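Local structure of DNA polymerase III subunit beta (Pseudomonas aeruginosa, 4TSZ) at residues S134-L139 and V216-G221; F145-Q150 and G201-A206; R169-A172 and R177-M180. The protein forms a ring-shaped sliding clamp around DNA that tethers DNA polymerases and other proteins and makes them processive. All coordinates share one frame; numbering follows the deposited sequence.

Interaction 1: residues S134-L139 and V216-G221; sequences SKLRRL and VGIVLG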
ATOM      1  N   SER E 134       9.171  24.034  -8.953  1.00 56.93           N
ATOM      2  CA  SER E 134       7.715  24.019  -9.049  1.00 56.70           C
ATOM      3  C   SER E 134       7.232  24.039 -10.515  1.00 57.80           C
ATOM      4  O   SER E 134       6.277  23.331 -10.846  1.00 54.47           O
ATOM      5  CB  SER E 134       7.158  25.232  -8.297  1.00 63.62           C
ATOM      6  OG  SER E 134       5.767  25.438  -8.482  1.00 75.98           O
ATOM      7  N   LYS E 135       7.867  24.881 -11.368  1.00 55.79           N
ATOM      8  CA  LYS E 135       7.523  25.026 -12.788  1.00 55.82           C
ATOM      9  C   LYS E 135       7.903  23.771 -13.568  1.00 58.05           C
ATOM     10  O   LYS E 135       7.112  23.307 -14.396  1.00 57.70           O
ATOM     11  CB  LYS E 135       8.191  26.262 -13.408  1.00 59.32           C
ATOM     12  CG  LYS E 135       7.612  27.582 -12.941  1.00 70.69           C
ATOM     13  CD  LYS E 135       8.300  28.748 -13.627  1.00 80.35           C
ATOM     14  CE  LYS E 135       7.789  30.075 -13.126  1.00 86.40           C
ATOM     15  NZ  LYS E 135       8.357  31.201 -13.905  1.00100.73           N
ATOM     16  N   LEU E 136       9.097  23.207 -13.292  1.00 52.61           N
ATOM     17  CA  LEU E 136       9.535  21.981 -13.955  1.00 49.81           C
ATOM     18  C   LEU E 136       8.682  20.785 -13.532  1.00 50.58           C
ATOM     19  O   LEU E 136       8.291  19.996 -14.392  1.00 48.15           O
ATOM     20  CB  LEU E 136      11.033  21.711 -13.731  1.00 49.45           C
ATOM     21  CG  LEU E 136      11.622  20.463 -14.410  1.00 51.94           C
ATOM     22  CD1 LEU E 136      11.395  20.472 -15.926  1.00 51.82           C
ATOM     23  CD2 LEU E 136      13.089  20.323 -14.091  1.00 55.80           C
ATOM     24  N   ARG E 137       8.381  20.664 -12.219  1.00 47.72           N
ATOM     25  CA  ARG E 137       7.543  19.594 -11.686  1.00 46.87           C
ATOM     26  C   ARG E 137       6.140  19.623 -12.323  1.00 52.36           C
ATOM     27  O   ARG E 137       5.625  18.557 -12.667  1.00 52.67           O
ATOM     28  CB  ARG E 137       7.448  19.642 -10.146  1.00 48.90           C
ATOM     29  CG  ARG E 137       7.074  18.281  -9.582  1.00 57.08           C
ATOM     30  CD  ARG E 137       6.611  18.289  -8.149  1.00 57.32           C
ATOM     31  NE  ARG E 137       6.048  16.981  -7.816  1.00 61.34           N
ATOM     32  CZ  ARG E 137       6.353  16.280  -6.730  1.00 73.37           C
ATOM     33  NH1 ARG E 137       7.213  16.762  -5.839  1.00 53.65           N
ATOM     34  NH2 ARG E 137       5.794  15.095  -6.521  1.00 62.84           N
ATOM     35  N   ARG E 138       5.546  20.835 -12.488  1.00 48.76           N
ATOM     36  CA  ARG E 138       4.250  21.077 -13.137  1.00 48.15           C
ATOM     37  C   ARG E 138       4.264  20.507 -14.564  1.00 50.15           C
ATOM     38  O   ARG E 138       3.347  19.786 -14.926  1.00 48.01           O
ATOM     39  CB  ARG E 138       3.929  22.584 -13.172  1.00 49.91           C
ATOM     40  CG  ARG E 138       2.567  22.944 -13.794  1.00 64.65           C
ATOM     41  CD  ARG E 138       2.416  24.447 -14.045  1.00 81.99           C
ATOM     42  NE  ARG E 138       1.009  24.860 -14.218  1.00 92.66           N
ATOM     43  CZ  ARG E 138       0.422  25.149 -15.386  1.00110.17           C
ATOM     44  NH1 ARG E 138       1.108  25.082 -16.519  1.00 97.75           N
ATOM     45  NH2 ARG E 138      -0.854  25.513 -15.424  1.00102.87           N
ATOM     46  N   LEU E 139       5.318  20.800 -15.359  1.00 48.36           N
ATOM     47  CA  LEU E 139       5.459  20.299 -16.734  1.00 47.98           C
ATOM     48  C   LEU E 139       5.421  18.775 -16.792  1.00 50.26           C
ATOM     49  O   LEU E 139       4.734  18.214 -17.653  1.00 50.55           O
ATOM     50  CB  LEU E 139       6.740  20.821 -17.403  1.00 48.42           C
ATOM     51  CG  LEU E 139       6.810  22.315 -17.719  1.00 54.48           C
ATOM     52  CD1 LEU E 139       8.150  22.665 -18.284  1.00 54.63           C
ATOM     53  CD2 LEU E 139       5.741  22.740 -18.722  1.00 56.61           C
ATOM     54  N   VAL E 216      16.245  24.898  -9.683  1.00 57.67           N
ATOM     55  CA  VAL E 216      16.982  23.768 -10.248  1.00 55.01           C
ATOM     56  C   VAL E 216      17.775  24.216 -11.488  1.00 57.31           C
ATOM     57  O   VAL E 216      17.241  24.908 -12.354  1.00 56.70           O
ATOM     58  CB  VAL E 216      16.103  22.494 -10.474  1.00 56.99           C
ATOM     59  CG1 VAL E 216      14.947  22.748 -11.447  1.00 56.87           C
ATOM     60  CG2 VAL E 216      16.941  21.287 -10.906  1.00 55.46           C
ATOM     61  N   GLY E 217      19.050  23.853 -11.518  1.00 53.29           N
ATOM     62  CA  GLY E 217      19.919  24.115 -12.650  1.00 53.83           C
ATOM     63  C   GLY E 217      19.801  22.956 -13.619  1.00 56.11           C
ATOM     64  O   GLY E 217      19.964  21.802 -13.216  1.00 54.07           O
ATOM     65  N   ILE E 218      19.484  23.248 -14.889  1.00 53.01           N
ATOM     66  CA  ILE E 218      19.326  22.224 -15.925  1.00 51.76           C
ATOM     67  C   ILE E 218      20.425  22.320 -16.968  1.00 56.73           C
ATOM     68  O   ILE E 218      20.752  23.420 -17.420  1.00 57.48           O
ATOM     69  CB  ILE E 218      17.911  22.268 -16.592  1.00 54.46           C
ATOM     70  CG1 ILE E 218      16.761  22.071 -15.564  1.00 53.70           C
ATOM     71  CG2 ILE E 218      17.783  21.302 -17.796  1.00 53.84           C
ATOM     72  CD1 ILE E 218      16.709  20.729 -14.823  1.00 56.02           C
ATOM     73  N   VAL E 219      20.972  21.159 -17.369  1.00 51.57           N
ATOM     74  CA  VAL E 219      21.952  21.061 -18.441  1.00 51.61           C
ATOM     75  C   VAL E 219      21.394  20.053 -19.439  1.00 55.62           C
ATOM     76  O   VAL E 219      21.079  18.914 -19.077  1.00 52.72           O
ATOM     77  CB  VAL E 219      23.407  20.694 -17.991  1.00 55.18           C
ATOM     78  CG1 VAL E 219      24.341  20.538 -19.197  1.00 55.31           C
ATOM     79  CG2 VAL E 219      23.969  21.723 -17.007  1.00 55.80           C
ATOM     80  N   LEU E 220      21.260  20.488 -20.689  1.00 55.33           N
ATOM     81  CA  LEU E 220      20.827  19.633 -21.783  1.00 55.60           C
ATOM     82  C   LEU E 220      22.053  19.317 -22.624  1.00 61.69           C
ATOM     83  O   LEU E 220      22.703  20.234 -23.133  1.00 63.50           O
ATOM     84  CB  LEU E 220      19.726  20.293 -22.647  1.00 56.22           C
ATOM     85  CG  LEU E 220      18.387  20.646 -21.974  1.00 60.45           C
ATOM     86  CD1 LEU E 220      17.382  21.135 -23.002  1.00 61.35           C
ATOM     87  CD2 LEU E 220      17.796  19.453 -21.187  1.00 59.43           C
ATOM     88  N   GLY E 221      22.392  18.036 -22.691  1.00 57.47           N
ATOM     89  CA  GLY E 221      23.504  17.534 -23.489  1.00 58.43           C
ATOM     90  C   GLY E 221      22.970  16.720 -24.645  1.00 62.28           C
ATOM     91  O   GLY E 221      21.759  16.504 -24.734  1.00 60.85           O
TER
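The hydroxyl of Ser170, on strand 167-173, and that of Thr143, just beyond helix 133-141, both bond to Leu139 O, while Leu136, one turn back on the helix, reaches toward Val216 and Ile218 of strand 215-221. This is the helix-on-sheet layer of a DNA-clamp domain, in which helices lie against antiparallel sheet and, as in this family generally, face the inside of the ring. Across the contact everything is apolar, and a single methyl, Leu136 CD2, does the touching. With CG anti to the backbone N (chi1 -179°) the leucine stretches from the helix toward the strand and presents CD2. Val216 and Ile218, alternate residues with Gly217 between them, both turn toward the helix. Leu136 and Val216 cross at about a right angle, with CD2 of the leucine 4.0 Å from CG1 of the valine. Leu209 touches both Leu136 and Val216, and Ile131 and Phe129 of the neighbouring strand 125-132 pack on Ile218; the small joint is buried. Arg137, beside the leucine, makes a salt bridge to Asp141. Ile218 comes at Leu136 tip to tip, its CD1 lying 3.7 Å from Leu136 CD2.

Interaction 2: residues F145-Q150 and G201-A206; sequences FAMAQQ and GILELA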
ATOM      1  N   PHE E 145       1.309  10.950 -17.268  1.00 34.68           N
ATOM      2  CA  PHE E 145       0.347   9.851 -17.443  1.00 32.16           C
ATOM      3  C   PHE E 145       0.230   9.410 -18.917  1.00 36.65           C
ATOM      4  O   PHE E 145      -0.164   8.273 -19.160  1.00 36.76           O
ATOM      5  CB  PHE E 145      -1.033  10.281 -16.916  1.00 32.97           C
ATOM      6  CG  PHE E 145      -1.724  11.322 -17.782  1.00 34.74           C
ATOM      7  CD1 PHE E 145      -2.503  10.940 -18.872  1.00 36.82           C
ATOM      8  CD2 PHE E 145      -1.568  12.680 -17.526  1.00 37.36           C
ATOM      9  CE1 PHE E 145      -3.101  11.890 -19.694  1.00 38.23           C
ATOM     10  CE2 PHE E 145      -2.180  13.635 -18.345  1.00 40.32           C
ATOM     11  CZ  PHE E 145      -2.969  13.233 -19.403  1.00 38.51           C
ATOM     12  N   ALA E 146       0.514  10.322 -19.894  1.00 34.16           N
ATOM     13  CA  ALA E 146       0.367  10.027 -21.326  1.00 34.83           C
ATOM     14  C   ALA E 146       1.531   9.298 -21.964  1.00 37.05           C
ATOM     15  O   ALA E 146       1.386   8.828 -23.092  1.00 35.15           O
ATOM     16  CB  ALA E 146       0.025  11.285 -22.119  1.00 36.02           C
ATOM     17  N   MET E 147       2.670   9.177 -21.252  1.00 34.39           N
ATOM     18  CA  MET E 147       3.852   8.477 -21.781  1.00 33.72           C
ATOM     19  C   MET E 147       3.500   7.024 -22.009  1.00 38.63           C
ATOM     20  O   MET E 147       2.714   6.435 -21.245  1.00 38.25           O
ATOM     21  CB  MET E 147       5.051   8.489 -20.799  1.00 34.71           C
ATOM     22  CG  MET E 147       5.581   9.857 -20.438  1.00 37.63           C
ATOM     23  SD  MET E 147       7.074   9.789 -19.399  1.00 39.21           S
ATOM     24  CE  MET E 147       6.397   9.163 -17.842  1.00 34.92           C
ATOM     25  N   ALA E 148       4.098   6.428 -23.033  1.00 36.40           N
ATOM     26  CA  ALA E 148       3.905   5.007 -23.253  1.00 35.69           C
ATOM     27  C   ALA E 148       4.773   4.262 -22.225  1.00 40.00           C
ATOM     28  O   ALA E 148       5.706   4.829 -21.634  1.00 39.00           O
ATOM     29  CB  ALA E 148       4.303   4.633 -24.674  1.00 37.13           C
ATOM     30  N   GLN E 149       4.410   3.015 -21.982  1.00 37.89           N
ATOM     31  CA  GLN E 149       5.128   2.109 -21.117  1.00 38.78           C
ATOM     32  C   GLN E 149       5.373   0.854 -21.936  1.00 45.65           C
ATOM     33  O   GLN E 149       4.421   0.222 -22.417  1.00 49.26           O
ATOM     34  CB  GLN E 149       4.293   1.807 -19.862  1.00 39.77           C
ATOM     35  CG  GLN E 149       5.101   1.198 -18.726  1.00 66.60           C
ATOM     36  CD  GLN E 149       4.253   0.983 -17.498  1.00 95.47           C
ATOM     37  OE1 GLN E 149       3.412   0.082 -17.437  1.00 94.67           O
ATOM     38  NE2 GLN E 149       4.457   1.803 -16.485  1.00 88.55           N
ATOM     39  N   GLN E 150       6.641   0.527 -22.147  1.00 40.95           N
ATOM     40  CA  GLN E 150       7.062  -0.663 -22.890  1.00 40.36           C
ATOM     41  C   GLN E 150       6.512  -0.781 -24.333  1.00 42.19           C
ATOM     42  O   GLN E 150       6.350  -1.885 -24.849  1.00 41.36           O
ATOM     43  CB  GLN E 150       6.881  -1.940 -22.045  1.00 41.34           C
ATOM     44  CG  GLN E 150       7.681  -1.917 -20.733  1.00 57.67           C
ATOM     45  CD  GLN E 150       6.857  -2.273 -19.512  1.00 82.09           C
ATOM     46  OE1 GLN E 150       5.632  -2.070 -19.460  1.00 75.08           O
ATOM     47  NE2 GLN E 150       7.521  -2.796 -18.484  1.00 76.37           N
ATOM     48  N   GLY E 201      13.350   7.731 -15.480  1.00 43.51           N
ATOM     49  CA  GLY E 201      14.148   8.905 -15.136  1.00 43.24           C
ATOM     50  C   GLY E 201      13.324  10.148 -14.868  1.00 43.63           C
ATOM     51  O   GLY E 201      13.520  10.806 -13.839  1.00 43.04           O
ATOM     52  N   ILE E 202      12.402  10.480 -15.790  1.00 40.00           N
ATOM     53  CA  ILE E 202      11.549  11.669 -15.647  1.00 40.63           C
ATOM     54  C   ILE E 202      10.621  11.603 -14.419  1.00 45.49           C
ATOM     55  O   ILE E 202      10.442  12.617 -13.743  1.00 46.92           O
ATOM     56  CB  ILE E 202      10.835  12.084 -16.978  1.00 43.96           C
ATOM     57  CG1 ILE E 202      10.470  13.574 -16.989  1.00 44.88           C
ATOM     58  CG2 ILE E 202       9.625  11.209 -17.295  1.00 43.27           C
ATOM     59  CD1 ILE E 202      11.656  14.539 -17.250  1.00 54.16           C
ATOM     60  N   LEU E 203      10.077  10.410 -14.111  1.00 42.22           N
ATOM     61  CA  LEU E 203       9.211  10.213 -12.953  1.00 41.56           C
ATOM     62  C   LEU E 203      10.008  10.355 -11.657  1.00 46.87           C
ATOM     63  O   LEU E 203       9.495  10.914 -10.688  1.00 46.71           O
ATOM     64  CB  LEU E 203       8.468   8.866 -13.001  1.00 40.46           C
ATOM     65  CG  LEU E 203       7.443   8.677 -14.118  1.00 44.21           C
ATOM     66  CD1 LEU E 203       7.136   7.218 -14.297  1.00 43.15           C
ATOM     67  CD2 LEU E 203       6.173   9.499 -13.888  1.00 44.70           C
ATOM     68  N   GLU E 204      11.264   9.880 -11.656  1.00 44.12           N
ATOM     69  CA  GLU E 204      12.173  10.002 -10.520  1.00 44.92           C
ATOM     70  C   GLU E 204      12.465  11.480 -10.277  1.00 49.65           C
ATOM     71  O   GLU E 204      12.317  11.935  -9.143  1.00 49.58           O
ATOM     72  CB  GLU E 204      13.486   9.228 -10.772  1.00 46.42           C
ATOM     73  CG  GLU E 204      14.440   9.195  -9.580  1.00 57.02           C
ATOM     74  CD  GLU E 204      13.850   8.684  -8.276  1.00 78.93           C
ATOM     75  OE1 GLU E 204      13.245   7.587  -8.284  1.00 81.19           O
ATOM     76  OE2 GLU E 204      13.966   9.399  -7.254  1.00 70.93           O
ATOM     77  N   LEU E 205      12.844  12.224 -11.352  1.00 46.21           N
ATOM     78  CA  LEU E 205      13.137  13.652 -11.293  1.00 46.45           C
ATOM     79  C   LEU E 205      11.970  14.457 -10.691  1.00 50.02           C
ATOM     80  O   LEU E 205      12.209  15.272  -9.794  1.00 50.29           O
ATOM     81  CB  LEU E 205      13.538  14.203 -12.677  1.00 46.98           C
ATOM     82  CG  LEU E 205      13.842  15.709 -12.761  1.00 52.60           C
ATOM     83  CD1 LEU E 205      14.963  16.124 -11.795  1.00 52.67           C
ATOM     84  CD2 LEU E 205      14.162  16.128 -14.189  1.00 56.02           C
ATOM     85  N   ALA E 206      10.722  14.219 -11.161  1.00 46.04           N
ATOM     86  CA  ALA E 206       9.526  14.914 -10.653  1.00 46.77           C
ATOM     87  C   ALA E 206       9.358  14.716  -9.143  1.00 52.29           C
ATOM     88  O   ALA E 206       9.057  15.681  -8.438  1.00 52.71           O
ATOM     89  CB  ALA E 206       8.276  14.451 -11.384  1.00 46.84           C
TER
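Met147 runs its thioether end against helix 199-208 and meets two successive residues there in different ways. With Ile202 the side chains cross obliquely: the sulfur, Met147 SD, sits 3.6 Å from Ile202 CG2, and the terminal methyl CE is 3.9 Å from that same branch. Leu203, by contrast, is met tip to tip. Met147 CE faces the fork of the leucine, 3.9 Å from Leu203 CG and almost as near to its two methyls, CD1 at 4.1 Å and CD2 at 4.0 Å. The methionine can serve both because its chain is extended as far as SD and then bends (chi3 -70°), which brings CE up to the leucine while it still touches the isoleucine. This contact pins the loop between helix 133-141 and strand 158-164 to helix 199-208, within the central domain of the clamp. Ile202 puts CG2 toward the loop, while its longer branch leads away; the side chain also packs on Met159 and Leu161 of strand 158-164. Met159 touches Met147 too, so sheet, loop and helix share one apolar cluster. No hydrogen bond joins the two segments themselves, but Arg199, at the start of the same helix, donates from NH1 to Ala148 O, next to the methionine.

Interaction 3: residues R169-A172 and R177-M180; sequences RSVA and RLAM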
ATOM      1  N   ARG E 169       8.698  23.253 -22.878  1.00 50.94           N
ATOM      2  CA  ARG E 169       7.523  22.445 -23.130  1.00 48.55           C
ATOM      3  C   ARG E 169       7.785  20.967 -22.905  1.00 51.58           C
ATOM      4  O   ARG E 169       8.841  20.460 -23.280  1.00 51.40           O
ATOM      5  CB  ARG E 169       7.022  22.707 -24.567  1.00 46.60           C
ATOM      6  CG  ARG E 169       5.958  21.734 -25.083  1.00 50.35           C
ATOM      7  CD  ARG E 169       5.577  22.016 -26.508  1.00 50.07           C
ATOM      8  NE  ARG E 169       4.831  23.267 -26.618  1.00 52.43           N
ATOM      9  CZ  ARG E 169       4.399  23.789 -27.761  1.00 64.87           C
ATOM     10  NH1 ARG E 169       4.618  23.162 -28.910  1.00 52.23           N
ATOM     11  NH2 ARG E 169       3.723  24.928 -27.761  1.00 52.71           N
ATOM     12  N   SER E 170       6.803  20.280 -22.308  1.00 47.09           N
ATOM     13  CA  SER E 170       6.828  18.844 -22.113  1.00 45.63           C
ATOM     14  C   SER E 170       5.769  18.232 -23.018  1.00 47.94           C
ATOM     15  O   SER E 170       4.686  18.802 -23.158  1.00 46.64           O
ATOM     16  CB  SER E 170       6.575  18.480 -20.654  1.00 48.23           C
ATOM     17  OG  SER E 170       5.338  18.998 -20.188  1.00 55.50           O
ATOM     18  N   VAL E 171       6.101  17.107 -23.676  1.00 43.78           N
ATOM     19  CA  VAL E 171       5.171  16.358 -24.533  1.00 43.48           C
ATOM     20  C   VAL E 171       5.311  14.866 -24.190  1.00 46.91           C
ATOM     21  O   VAL E 171       6.427  14.353 -24.108  1.00 46.56           O
ATOM     22  CB  VAL E 171       5.285  16.619 -26.074  1.00 48.16           C
ATOM     23  CG1 VAL E 171       4.142  15.931 -26.832  1.00 48.35           C
ATOM     24  CG2 VAL E 171       5.315  18.111 -26.407  1.00 48.70           C
ATOM     25  N   ALA E 172       4.173  14.193 -23.975  1.00 42.68           N
ATOM     26  CA  ALA E 172       4.094  12.762 -23.696  1.00 41.85           C
ATOM     27  C   ALA E 172       2.952  12.175 -24.529  1.00 44.92           C
ATOM     28  O   ALA E 172       1.894  12.792 -24.652  1.00 44.91           O
ATOM     29  CB  ALA E 172       3.855  12.524 -22.218  1.00 41.54           C
ATOM     30  N   ARG E 177      -3.270   8.773 -27.127  1.00 38.10           N
ATOM     31  CA  ARG E 177      -3.507  10.048 -26.478  1.00 38.03           C
ATOM     32  C   ARG E 177      -2.195  10.788 -26.301  1.00 42.35           C
ATOM     33  O   ARG E 177      -1.124  10.180 -26.316  1.00 40.93           O
ATOM     34  CB  ARG E 177      -4.223   9.865 -25.123  1.00 37.06           C
ATOM     35  CG  ARG E 177      -3.291   9.435 -23.973  1.00 42.56           C
ATOM     36  CD  ARG E 177      -3.625   8.042 -23.633  1.00 49.38           C
ATOM     37  NE  ARG E 177      -2.839   7.451 -22.549  1.00 52.26           N
ATOM     38  CZ  ARG E 177      -3.143   7.533 -21.260  1.00 54.05           C
ATOM     39  NH1 ARG E 177      -4.114   8.340 -20.849  1.00 33.94           N
ATOM     40  NH2 ARG E 177      -2.442   6.852 -20.364  1.00 35.30           N
ATOM     41  N   LEU E 178      -2.292  12.105 -26.120  1.00 40.72           N
ATOM     42  CA  LEU E 178      -1.136  12.967 -25.948  1.00 40.36           C
ATOM     43  C   LEU E 178      -1.422  14.000 -24.871  1.00 43.04           C
ATOM     44  O   LEU E 178      -2.552  14.458 -24.745  1.00 43.17           O
ATOM     45  CB  LEU E 178      -0.801  13.643 -27.304  1.00 41.40           C
ATOM     46  CG  LEU E 178       0.374  14.646 -27.362  1.00 45.68           C
ATOM     47  CD1 LEU E 178       1.037  14.603 -28.705  1.00 46.59           C
ATOM     48  CD2 LEU E 178      -0.081  16.078 -27.042  1.00 49.33           C
ATOM     49  N   ALA E 179      -0.381  14.368 -24.109  1.00 39.39           N
ATOM     50  CA  ALA E 179      -0.424  15.430 -23.114  1.00 39.67           C
ATOM     51  C   ALA E 179       0.750  16.385 -23.383  1.00 47.25           C
ATOM     52  O   ALA E 179       1.863  15.944 -23.673  1.00 46.17           O
ATOM     53  CB  ALA E 179      -0.336  14.867 -21.713  1.00 38.57           C
ATOM     54  N   MET E 180       0.488  17.683 -23.318  1.00 45.36           N
ATOM     55  CA  MET E 180       1.512  18.706 -23.499  1.00 46.58           C
ATOM     56  C   MET E 180       1.299  19.896 -22.572  1.00 50.96           C
ATOM     57  O   MET E 180       0.162  20.264 -22.283  1.00 51.10           O
ATOM     58  CB  MET E 180       1.694  19.114 -24.969  1.00 50.08           C
ATOM     59  CG  MET E 180       0.570  19.954 -25.517  1.00 55.19           C
ATOM     60  SD  MET E 180       0.667  20.332 -27.276  1.00 61.35           S
ATOM     61  CE  MET E 180       2.116  21.245 -27.325  1.00 58.66           C
TER
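Strands 169-172 and 177-180 run antiparallel at 167°, and Ala172 and Ala179 form a hydrogen-bonded pair: Ala172 N reaches Ala179 O at 2.9 Å and Ala179 N returns to Ala172 O at 2.8 Å, both bonds nearly straight. Val171 and Met180 are the adjoining non-hydrogen-bonded pair. There Met180 CA lies 3.2 Å from Ser170 O, a CA-H...O contact. Val171 and Met180 run alongside one another on the same face, with Val171 CG2 4.0 Å from Met180 CB; the other valine branch, CG1, meets Leu178 CD1 diagonally at 3.9 Å. The two strands make a beta hairpin within an antiparallel sheet of the clamp, with strand 158-164 beside one and strand 359-363 beside the other. Leu178 also packs on an apolar side chain of the bound peptide, which places this face of the hairpin at the peptide site. Met180, bent at chi3 (-63°), lays its methyl over one face of the Arg169 guanidinium, CE 3.4 Å from CZ and set off from the centre of the group. Polar partners for that guanidinium come from Glu247 and Tyr246 at NH1 and Ser182 at NE. On the reverse face, the small side chain of Ala179 packs on Ala146 and that of Ala172 on Met147.

All three contacts are buried and belong to the central clamp domain; interactions 2 and 3 lie nested along the chain inside the loop closed by interaction 1. Interactions 1 and 2 are apolar helix packing with no hydrogen bonds across, one against strand 215-221 and the other against the loop 145-150. Interaction 3 buries far more area and is held by backbone hydrogen bonds within a sheet. They are in touch with one another: helix 133-141 of interaction 1 is tied to the hairpin of interaction 3, Phe145 O of interaction 2 lies 2.9 Å from Arg177 NH2 of interaction 3, and Arg137 packs on Ala206. Interaction 3 also reaches the bound peptide.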